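Glycerol uptake operon antiterminator-related protein (Thermotoga maritima, PDB 1VKF) is of unknown function but, as a TIM-barrel relative of the glycerol-3-phosphate responsive antiterminators, may take part in regulating glycerol uptake genes. Local coordinates at residues K53-D64 against G83-N94; V129-A140 against R150-V158. All coordinates share one frame; numbering follows the deposited sequence.

Both contacts are parallel strand pairs in one closed barrel sheet. Following the chain from the N terminus, strands 16-21 and 34-41 and helix 45-54 come first; contact 1 then lays strand 58-62 against strand 86-89, closing a loop that contains helix 73-82. Strand 105-110 and helix 114-127 follow before contact 2 pairs strand 131-135 with strand 151-155 around the short helix 140-144. The two loops come in series, neither enclosing nor crossing the other, and the contact centres lie about 16 Å apart. Strand 105-110 bridges them, pairing with 86-89 on one side and 131-135 on the other, while strand 173-176 leads from 151-155 back to 16-21 and completes the ring.

Contact 1 (K53-D64 against G83-N94)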
# COMPACT_ATOMS: atom_id res chain seq x y z
N LYS A 53 -8.42 -3.82 13.05
CA LYS A 53 -8.31 -5.27 13.18
C LYS A 53 -9.61 -5.83 13.79
O LYS A 53 -10.03 -6.91 13.44
CB LYS A 53 -7.09 -5.67 14.02
CG LYS A 53 -5.70 -5.36 13.34
CD LYS A 53 -5.48 -6.08 12.01
CE LYS A 53 -5.53 -7.62 12.17
NZ LYS A 53 -5.52 -8.41 10.86
N ASP A 54 -10.24 -5.08 14.67
CA ASP A 54 -11.52 -5.48 15.28
C ASP A 54 -12.63 -5.61 14.20
O ASP A 54 -13.58 -6.40 14.39
CB ASP A 54 -11.95 -4.47 16.34
CG ASP A 54 -11.29 -4.74 17.72
OD1 ASP A 54 -10.56 -5.75 17.88
OD2 ASP A 54 -11.47 -4.01 18.70
N ARG A 55 -12.54 -4.82 13.15
CA ARG A 55 -13.46 -4.89 11.99
C ARG A 55 -13.12 -6.03 11.06
O ARG A 55 -13.77 -6.18 10.03
CB ARG A 55 -13.51 -3.59 11.25
CG ARG A 55 -14.24 -2.48 11.96
CD ARG A 55 -14.04 -1.18 11.36
NE ARG A 55 -14.68 -0.07 12.07
CZ ARG A 55 -15.34 0.90 11.45
NH1 ARG A 55 -15.50 0.86 10.15
NH2 ARG A 55 -15.86 1.91 12.14
N GLY A 56 -12.12 -6.84 11.39
CA GLY A 56 -11.79 -8.00 10.61
C GLY A 56 -10.94 -7.71 9.37
O GLY A 56 -10.86 -8.52 8.47
N LYS A 57 -10.32 -6.54 9.33
CA LYS A 57 -9.51 -6.14 8.18
C LYS A 57 -8.07 -6.62 8.28
O LYS A 57 -7.53 -6.75 9.38
CB LYS A 57 -9.50 -4.64 8.06
CG LYS A 57 -10.89 -3.98 7.99
CD LYS A 57 -11.85 -4.62 7.01
CE LYS A 57 -13.27 -4.02 6.98
NZ LYS A 57 -14.11 -4.67 5.96
N THR A 58 -7.48 -6.85 7.13
CA THR A 58 -6.04 -6.96 7.00
C THR A 58 -5.52 -5.56 6.79
O THR A 58 -6.00 -4.84 5.89
CB THR A 58 -5.69 -7.83 5.77
OG1 THR A 58 -6.17 -9.16 6.00
CG2 THR A 58 -4.17 -7.98 5.56
N VAL A 59 -4.54 -5.17 7.59
CA VAL A 59 -4.09 -3.77 7.61
C VAL A 59 -2.59 -3.66 7.33
O VAL A 59 -1.78 -4.23 8.04
CB VAL A 59 -4.43 -3.05 8.95
CG1 VAL A 59 -4.06 -1.57 8.88
CG2 VAL A 59 -5.87 -3.20 9.31
N PHE A 60 -2.26 -2.93 6.26
CA PHE A 60 -0.91 -2.50 5.97
C PHE A 60 -0.79 -1.02 6.36
O PHE A 60 -1.73 -0.21 6.21
CB PHE A 60 -0.54 -2.73 4.48
CG PHE A 60 -0.26 -4.14 4.15
CD1 PHE A 60 -1.25 -5.11 4.22
CD2 PHE A 60 0.99 -4.45 3.76
CE1 PHE A 60 -0.94 -6.43 3.91
CE2 PHE A 60 1.32 -5.79 3.42
CZ PHE A 60 0.35 -6.75 3.53
N VAL A 61 0.33 -0.70 7.00
CA VAL A 61 0.56 0.64 7.50
C VAL A 61 1.66 1.29 6.67
O VAL A 61 2.72 0.71 6.49
CB VAL A 61 1.05 0.62 8.96
CG1 VAL A 61 1.43 2.00 9.44
CG2 VAL A 61 -0.06 0.07 9.82
N ASP A 62 1.42 2.50 6.19
CA ASP A 62 2.49 3.27 5.53
C ASP A 62 3.39 3.86 6.60
O ASP A 62 3.08 4.87 7.21
CB ASP A 62 1.93 4.40 4.67
CG ASP A 62 3.03 5.11 3.88
OD1 ASP A 62 4.20 5.02 4.28
OD2 ASP A 62 2.81 5.78 2.85
N MSE A 63 4.46 3.16 6.87
CA MSE A 63 5.35 3.46 7.97
C MSE A 63 6.04 4.81 7.75
O MSE A 63 6.42 5.51 8.70
CB MSE A 63 6.29 2.31 8.23
CG MSE A 63 7.30 2.14 7.17
SE MSE A 63 8.55 0.71 7.58
CE MSE A 63 9.64 1.70 8.98
N ASP A 64 6.10 5.25 6.49
CA ASP A 64 6.74 6.53 6.21
C ASP A 64 5.92 7.72 6.66
O ASP A 64 6.46 8.83 6.72
CB ASP A 64 6.97 6.71 4.71
CG ASP A 64 7.76 5.61 4.06
OD1 ASP A 64 8.51 4.85 4.71
OD2 ASP A 64 7.73 5.50 2.80
N GLY A 83 0.36 -4.04 15.83
CA GLY A 83 -0.66 -4.97 15.32
C GLY A 83 -0.87 -4.98 13.80
O GLY A 83 -1.85 -5.56 13.29
N ALA A 84 0.06 -4.40 13.07
CA ALA A 84 -0.06 -4.34 11.59
C ALA A 84 0.21 -5.69 10.99
O ALA A 84 1.01 -6.47 11.48
CB ALA A 84 0.92 -3.29 11.02
N ASP A 85 -0.49 -5.96 9.89
CA ASP A 85 -0.22 -7.14 9.12
C ASP A 85 0.95 -7.00 8.20
O ASP A 85 1.56 -8.00 7.78
CB ASP A 85 -1.47 -7.57 8.36
CG ASP A 85 -2.59 -7.94 9.28
OD1 ASP A 85 -2.40 -8.82 10.17
OD2 ASP A 85 -3.65 -7.29 9.30
N GLY A 86 1.25 -5.78 7.84
CA GLY A 86 2.38 -5.48 6.99
C GLY A 86 2.65 -3.99 6.88
O GLY A 86 1.97 -3.13 7.48
N ILE A 87 3.68 -3.66 6.11
CA ILE A 87 4.06 -2.31 5.92
C ILE A 87 4.06 -1.91 4.45
O ILE A 87 4.24 -2.72 3.58
CB ILE A 87 5.42 -1.97 6.56
CG1 ILE A 87 6.55 -2.73 5.92
CG2 ILE A 87 5.41 -2.25 8.10
CD1 ILE A 87 7.28 -1.98 4.91
N ILE A 88 3.92 -0.62 4.23
CA ILE A 88 4.10 0.05 2.94
C ILE A 88 5.19 1.10 3.13
O ILE A 88 5.27 1.72 4.17
CB ILE A 88 2.82 0.81 2.57
CG1 ILE A 88 1.65 -0.16 2.35
CG2 ILE A 88 3.01 1.64 1.31
CD1 ILE A 88 0.33 0.48 2.60
N THR A 89 6.05 1.24 2.15
CA THR A 89 7.13 2.21 2.25
C THR A 89 7.68 2.52 0.85
O THR A 89 7.55 1.69 -0.04
CB THR A 89 8.29 1.63 3.15
OG1 THR A 89 9.31 2.60 3.33
CG2 THR A 89 8.99 0.44 2.50
N ILE A 90 8.28 3.68 0.71
CA ILE A 90 9.04 4.06 -0.51
C ILE A 90 10.54 3.76 -0.36
O ILE A 90 11.30 3.91 -1.31
CB ILE A 90 8.78 5.56 -0.85
CG1 ILE A 90 9.27 5.95 -2.28
CG2 ILE A 90 9.47 6.51 0.12
CD1 ILE A 90 8.45 5.46 -3.34
N LYS A 91 10.98 3.41 0.86
CA LYS A 91 12.41 3.22 1.16
C LYS A 91 12.83 1.78 0.98
O LYS A 91 12.43 0.95 1.79
CB LYS A 91 12.73 3.62 2.60
CG LYS A 91 12.33 5.05 2.99
CD LYS A 91 13.14 6.13 2.29
CE LYS A 91 12.62 7.53 2.60
NZ LYS A 91 13.32 8.65 1.87
N PRO A 92 13.64 1.46 -0.04
CA PRO A 92 14.12 0.09 -0.26
C PRO A 92 14.74 -0.57 0.96
O PRO A 92 14.54 -1.79 1.14
CB PRO A 92 15.18 0.25 -1.36
CG PRO A 92 14.83 1.47 -2.02
CD PRO A 92 14.19 2.39 -1.05
N LYS A 93 15.46 0.17 1.78
CA LYS A 93 16.05 -0.40 2.98
C LYS A 93 14.98 -0.89 3.96
O LYS A 93 15.16 -1.92 4.59
CB LYS A 93 16.98 0.61 3.67
CG LYS A 93 18.11 1.12 2.79
N ASN A 94 13.86 -0.16 4.12
CA ASN A 94 12.77 -0.61 4.99
C ASN A 94 12.18 -1.88 4.41
O ASN A 94 11.87 -2.83 5.13
CB ASN A 94 11.64 0.42 5.07
CG ASN A 94 11.93 1.58 6.03
OD1 ASN A 94 12.81 1.48 6.90
ND2 ASN A 94 11.17 2.70 5.88
O HOH W 1 10.33 5.17 6.93
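Lys-53 and Asp-85 approach from opposite directions at the N-terminal end of the strand pair 58-62 and 86-89. The lysine chain bends at chi2 and chi3, bringing NZ within 2.7 Å of Asp-85 OD2 on its syn lone pair, a salt bridge, while the same NZ also donates to Lys-57 O. The anti lone pair of OD2 takes the backbone N of Val-59 at 2.9 Å in a nearly straight bond (166°), so two donors grip one oxygen and fix the carboxylate's rotation. Between the strands, Val-61 N donates to Gly-86 O and Ile-88 N to Val-61 O.

The Phe-60 ring lies over Gly-86, whose CA is 3.9 Å from the ring centroid in a CH-pi contact; a side chain at Gly-86 would run into the ring. Beside it, Ile-88 CD1 packs on Phe-60 CB. On the other side of the sheet Val-61 CG2 meets Ala-84 CB, facing helix 73-82.

At the C-terminal end Asp-64 crosses Thr-89 at about a right angle. Its OD1 receives the Thr-89 hydroxyl at 2.8 Å, and its OD2 accepts Ile-90 N at 2.8 Å through the syn lone pair. With OG1 anti to the backbone N (chi1 -176°), Thr-89 also accepts from Lys-91 N, forming an ST turn, and from Asn-94 ND2. A water joins Asp-64 OD1 to Asn-94 ND2, Asn-94 OD1 accepts from Gly-72 N, and the selenomethionine Met-63 lays CE against that amide. Strand 58-62, helix 73-82 and strand 86-89 thus make up one beta-alpha-beta unit of the TIM barrel.

Contact 2 (V129-A140 against R150-V158); sequences VDVVEVLPGAVA and RTVIAAGLV
Parallel strand pairing joins 131-135 to 151-155 in the barrel sheet, between strands 105-110 and 173-176. The backbone ladder runs from Thr-151 N on Asp-130 O (2.9 Å) to Ala-155 N on Val-134 O (3.0 Å). Before the ladder, the extended Arg-150 chain passes Val-129 O and turns NH1 onto it at 3.0 Å; the oxygen lies in the guanidinium plane, whereas NH1 stands above the carbonyl plane. A methionine in place of Arg-150 would probably leave Val-129 O without this donor and the residues just before strand 131-135 without a side-chain tie to the start of strand 151-155.

Together with helix 140-144 the strands form a beta-alpha-beta unit of the TIM barrel. Toward that helix, the side chains of Val-134 and Val-152 cross obliquely, CG2 of the first 3.7 Å from CG1 of the second, and Ala-140 CB meets Ala-154 CB at 3.6 Å. On the other face Val-131 CG1 touches Ile-153 CD1, and Glu-133, its CG anti to the backbone N (chi1 -175°), extends past Ala-155, with OE2 3.5 Å from Ala-155 CB; its OE1 forms a salt bridge with Arg-108. Past the strands, a cis peptide precedes Pro-136, and Gly-137 N donates almost straight (173°) to a lone pair of Gly-156 O. Gly-156 lies close to a bound citrate, probably from the crystallisation liquor, which is hydrogen-bonded to Leu-157 N.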
# COMPACT_ATOMS: atom_id res chain seq x y z
N VAL A 129 11.10 -7.86 -5.30
CA VAL A 129 9.85 -7.29 -4.81
C VAL A 129 8.64 -7.98 -5.45
O VAL A 129 8.45 -7.91 -6.65
CB VAL A 129 9.81 -5.80 -5.10
CG1 VAL A 129 8.49 -5.23 -4.66
CG2 VAL A 129 10.99 -5.09 -4.47
N ASP A 130 7.82 -8.62 -4.63
CA ASP A 130 6.67 -9.37 -5.13
C ASP A 130 5.46 -8.45 -5.36
O ASP A 130 4.66 -8.70 -6.24
CB ASP A 130 6.24 -10.42 -4.10
CG ASP A 130 7.39 -11.32 -3.67
OD1 ASP A 130 8.05 -11.90 -4.56
OD2 ASP A 130 7.68 -11.50 -2.45
N VAL A 131 5.32 -7.45 -4.49
CA VAL A 131 4.13 -6.56 -4.43
C VAL A 131 4.54 -5.08 -4.47
O VAL A 131 5.29 -4.58 -3.62
CB VAL A 131 3.26 -6.81 -3.18
CG1 VAL A 131 1.97 -5.95 -3.22
CG2 VAL A 131 2.89 -8.30 -3.09
N VAL A 132 4.08 -4.41 -5.50
CA VAL A 132 4.45 -3.04 -5.75
C VAL A 132 3.18 -2.19 -5.86
O VAL A 132 2.23 -2.62 -6.50
CB VAL A 132 5.23 -2.90 -7.10
CG1 VAL A 132 5.65 -1.48 -7.28
CG2 VAL A 132 6.44 -3.79 -7.14
N GLU A 133 3.18 -1.01 -5.25
CA GLU A 133 2.14 -0.01 -5.43
C GLU A 133 2.63 1.09 -6.35
O GLU A 133 3.58 1.81 -6.04
CB GLU A 133 1.68 0.57 -4.10
CG GLU A 133 0.50 1.55 -4.22
CD GLU A 133 0.09 2.11 -2.88
OE1 GLU A 133 0.90 2.83 -2.29
OE2 GLU A 133 -1.05 1.85 -2.46
N VAL A 134 1.97 1.20 -7.48
CA VAL A 134 2.37 2.16 -8.53
C VAL A 134 1.46 3.36 -8.51
O VAL A 134 0.23 3.23 -8.58
CB VAL A 134 2.34 1.53 -9.91
CG1 VAL A 134 2.66 2.58 -10.97
CG2 VAL A 134 3.30 0.34 -9.97
N LEU A 135 2.07 4.54 -8.46
CA LEU A 135 1.36 5.81 -8.47
C LEU A 135 1.86 6.71 -9.63
O LEU A 135 3.06 6.66 -9.95
CB LEU A 135 1.56 6.57 -7.17
CG LEU A 135 1.19 5.84 -5.86
CD1 LEU A 135 2.38 5.18 -5.25
CD2 LEU A 135 0.58 6.88 -4.93
N PRO A 136 0.98 7.50 -10.24
CA PRO A 136 -0.47 7.47 -10.01
C PRO A 136 -1.11 6.27 -10.73
O PRO A 136 -0.46 5.53 -11.51
CB PRO A 136 -0.95 8.77 -10.66
CG PRO A 136 0.04 8.98 -11.84
CD PRO A 136 1.33 8.46 -11.30
N GLY A 137 -2.39 6.03 -10.48
CA GLY A 137 -3.02 4.82 -10.93
C GLY A 137 -3.12 4.64 -12.45
O GLY A 137 -3.03 3.52 -12.93
N ALA A 138 -3.22 5.77 -13.16
CA ALA A 138 -3.43 5.79 -14.60
C ALA A 138 -2.29 5.08 -15.34
O ALA A 138 -2.50 4.56 -16.43
CB ALA A 138 -3.61 7.22 -15.10
N VAL A 139 -1.08 5.16 -14.80
CA VAL A 139 0.09 4.52 -15.43
C VAL A 139 0.45 3.17 -14.84
O VAL A 139 1.37 2.52 -15.32
CB VAL A 139 1.32 5.46 -15.47
CG1 VAL A 139 0.93 6.78 -16.22
CG2 VAL A 139 1.80 5.78 -14.06
N ALA A 140 -0.32 2.69 -13.84
CA ALA A 140 -0.06 1.36 -13.28
C ALA A 140 -0.13 0.22 -14.32
O ALA A 140 0.71 -0.65 -14.29
CB ALA A 140 -0.93 1.06 -12.08
N ARG A 150 4.48 -10.10 -11.13
CA ARG A 150 4.48 -9.38 -9.86
C ARG A 150 3.11 -8.75 -9.68
O ARG A 150 2.43 -8.45 -10.65
CB ARG A 150 5.61 -8.35 -9.80
CG ARG A 150 6.99 -9.06 -9.95
CD ARG A 150 8.15 -8.15 -10.02
NE ARG A 150 9.31 -8.86 -10.57
CZ ARG A 150 10.29 -9.40 -9.86
NH1 ARG A 150 10.29 -9.38 -8.53
NH2 ARG A 150 11.27 -10.00 -10.50
N THR A 151 2.71 -8.62 -8.42
CA THR A 151 1.43 -8.01 -8.07
C THR A 151 1.57 -6.51 -8.07
O THR A 151 2.44 -5.97 -7.39
CB THR A 151 1.02 -8.47 -6.68
OG1 THR A 151 0.90 -9.89 -6.68
CG2 THR A 151 -0.37 -7.99 -6.34
N VAL A 152 0.74 -5.83 -8.86
CA VAL A 152 0.70 -4.37 -8.86
C VAL A 152 -0.62 -3.87 -8.25
O VAL A 152 -1.71 -4.32 -8.61
CB VAL A 152 0.89 -3.80 -10.29
CG1 VAL A 152 0.73 -2.26 -10.29
CG2 VAL A 152 2.26 -4.21 -10.84
N ILE A 153 -0.50 -2.96 -7.30
CA ILE A 153 -1.61 -2.21 -6.77
C ILE A 153 -1.48 -0.80 -7.31
O ILE A 153 -0.44 -0.16 -7.17
CB ILE A 153 -1.55 -2.18 -5.25
CG1 ILE A 153 -1.62 -3.58 -4.68
CG2 ILE A 153 -2.67 -1.27 -4.68
CD1 ILE A 153 -1.08 -3.68 -3.28
N ALA A 154 -2.54 -0.33 -7.94
CA ALA A 154 -2.57 1.02 -8.44
C ALA A 154 -3.04 1.95 -7.37
O ALA A 154 -3.92 1.63 -6.61
CB ALA A 154 -3.49 1.11 -9.62
N ALA A 155 -2.46 3.13 -7.30
CA ALA A 155 -2.99 4.16 -6.41
C ALA A 155 -2.74 5.55 -6.90
O ALA A 155 -1.68 5.84 -7.48
CB ALA A 155 -2.35 3.97 -4.98
N GLY A 156 -3.66 6.46 -6.57
CA GLY A 156 -3.46 7.87 -6.85
C GLY A 156 -4.22 8.42 -8.02
O GLY A 156 -4.09 7.95 -9.14
N LEU A 157 -5.07 9.41 -7.76
CA LEU A 157 -5.84 10.14 -8.77
C LEU A 157 -6.79 9.24 -9.60
O LEU A 157 -7.08 9.54 -10.75
CB LEU A 157 -4.92 10.95 -9.68
CG LEU A 157 -3.99 11.94 -8.99
CD1 LEU A 157 -3.04 12.68 -9.97
CD2 LEU A 157 -4.80 12.98 -8.22
N VAL A 158 -7.21 8.12 -9.03
CA VAL A 158 -8.25 7.33 -9.66
C VAL A 158 -9.60 7.97 -9.29
O VAL A 158 -10.08 7.82 -8.18
CB VAL A 158 -8.17 5.87 -9.24
CG1 VAL A 158 -9.32 5.06 -9.88
CG2 VAL A 158 -6.81 5.30 -9.63
O HOH W 2 -4.52 8.09 -11.93